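Local coordinates for protein packaging enzyme P4 (Pseudomonas phage phi13, PDB 4BLP) that probably hydrolyses nucleoside triphosphates as a hexameric RecA-like helicase to drive packaging of viral RNA into the phage procapsid, at residues Leu62-Ile66 against Val77-Ala81. Numbering follows the deposited sequence.
Sequences LPSEI and VDKDA
Glu65 and Ile66 run antiparallel to Asp78 and Val77 in the open end of the beta hairpin made by strands 65-70 and 73-78. Ile66 and Val77 form the hydrogen-bonded pair: Ile66 N donates to Val77 O at 3.0 Å, and Val77 N returns a bond to Ile66 O. Glu65 and Asp78 are the neighbouring non-hydrogen-bonded pair. Beyond them, Lys79 N bonds to Ser64 O at 2.8 Å. This bond joins the type I turn of Leu62-Glu65 to the first turn of helix 79-91.

Asp78 is the N-cap of that helix. Its OD1 accepts from Ala81 N, with a weak second bond from Asp80 N. Its OD2 faces the other segment and accepts from Ser64 OG at 2.7 Å, on the syn side and 26° out of the carboxylate plane. Chi1 of 56° sets Ser64 OG between its own backbone N and carbonyl carbon, pointing at this oxygen. One carboxylate therefore caps the helix and grips the turn.

Glu65 lies on the same face as Asp78, their carboxylate planes 74° apart. A water donates to Glu65 OE2 and Asp78 OD2 and bridges the two like-charged groups. Glu65 OE1 also accepts from Leu62 N, and the backbone N atoms of Leu54 and Arg55 bind this carboxylate too. Such donors probably offset the paired negative charge.

Ile66 and Val77 lie side by side on the other face, with Ile66 CB 3.8 Å from Val77 CG1. Ile245 of helix 233-248 touches both. The Lys79 chain crosses Ile66 at about a right angle, with Lys79 CD 4.1 Å from Ile66 CD1. A bend in the chain turns Lys79 NZ toward Pro63, where a water 2.7 Å from Lys79 NZ donates to Pro63 O.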
# COMPACT_ATOMS: atom_id res chain seq x y z
N LEU D 62 20.62 24.56 -13.57
CA LEU D 62 21.71 25.40 -14.05
C LEU D 62 22.66 24.51 -14.83
O LEU D 62 22.63 23.29 -14.62
CB LEU D 62 22.45 26.01 -12.82
CG LEU D 62 21.68 27.00 -11.96
CD1 LEU D 62 22.38 27.19 -10.56
CD2 LEU D 62 21.52 28.33 -12.68
N PRO D 63 23.58 25.07 -15.65
CA PRO D 63 24.57 24.20 -16.34
C PRO D 63 25.43 23.39 -15.36
O PRO D 63 25.91 22.32 -15.73
CB PRO D 63 25.43 25.20 -17.13
CG PRO D 63 24.50 26.40 -17.32
CD PRO D 63 23.73 26.49 -16.04
N SER D 64 25.59 23.88 -14.11
CA SER D 64 26.38 23.17 -13.10
C SER D 64 25.61 22.04 -12.37
O SER D 64 26.23 21.25 -11.65
CB SER D 64 26.88 24.15 -12.05
OG SER D 64 25.80 24.86 -11.46
N GLU D 65 24.27 22.00 -12.51
CA GLU D 65 23.46 21.04 -11.74
C GLU D 65 23.13 19.76 -12.48
O GLU D 65 22.73 19.81 -13.64
CB GLU D 65 22.13 21.67 -11.31
CG GLU D 65 22.28 22.80 -10.29
CD GLU D 65 21.01 23.56 -9.94
OE1 GLU D 65 20.16 23.78 -10.84
OE2 GLU D 65 20.90 23.99 -8.77
N ILE D 66 23.29 18.61 -11.83
CA ILE D 66 22.88 17.33 -12.41
C ILE D 66 21.79 16.76 -11.50
O ILE D 66 22.08 16.44 -10.35
CB ILE D 66 24.02 16.30 -12.60
CG1 ILE D 66 25.17 16.88 -13.46
CG2 ILE D 66 23.46 14.99 -13.23
CD1 ILE D 66 26.46 16.03 -13.33
N VAL D 77 23.67 17.10 -7.77
CA VAL D 77 25.08 17.37 -7.49
C VAL D 77 25.40 18.70 -8.24
O VAL D 77 24.99 18.86 -9.41
CB VAL D 77 26.06 16.23 -7.84
CG1 VAL D 77 25.93 15.82 -9.30
CG2 VAL D 77 27.52 16.64 -7.53
N ASP D 78 26.04 19.65 -7.57
CA ASP D 78 26.45 20.89 -8.25
C ASP D 78 27.95 20.79 -8.52
O ASP D 78 28.76 20.75 -7.59
CB ASP D 78 26.08 22.15 -7.45
CG ASP D 78 26.33 23.41 -8.31
OD1 ASP D 78 27.49 23.76 -8.51
OD2 ASP D 78 25.36 23.92 -8.92
N LYS D 79 28.32 20.74 -9.83
CA LYS D 79 29.72 20.58 -10.25
C LYS D 79 30.59 21.76 -9.85
O LYS D 79 31.79 21.57 -9.66
CB LYS D 79 29.78 20.43 -11.80
CG LYS D 79 29.16 19.10 -12.23
CD LYS D 79 29.27 18.93 -13.77
CE LYS D 79 28.14 19.68 -14.44
NZ LYS D 79 28.28 19.67 -15.93
N ASP D 80 30.02 22.99 -9.77
CA ASP D 80 30.81 24.17 -9.44
C ASP D 80 31.07 24.23 -7.92
O ASP D 80 32.19 24.58 -7.49
CB ASP D 80 30.13 25.45 -9.93
CG ASP D 80 30.17 25.61 -11.43
OD1 ASP D 80 30.82 24.77 -12.10
OD2 ASP D 80 29.55 26.56 -11.93
N ALA D 81 30.04 23.91 -7.11
CA ALA D 81 30.24 23.83 -5.65
C ALA D 81 31.27 22.73 -5.37
O ALA D 81 32.19 22.92 -4.57
CB ALA D 81 28.92 23.54 -4.94
O HOH W 1 24.81 19.64 -15.80
O HOH W 2 29.14 22.18 -16.31
O HOH W 3 23.25 24.18 -7.46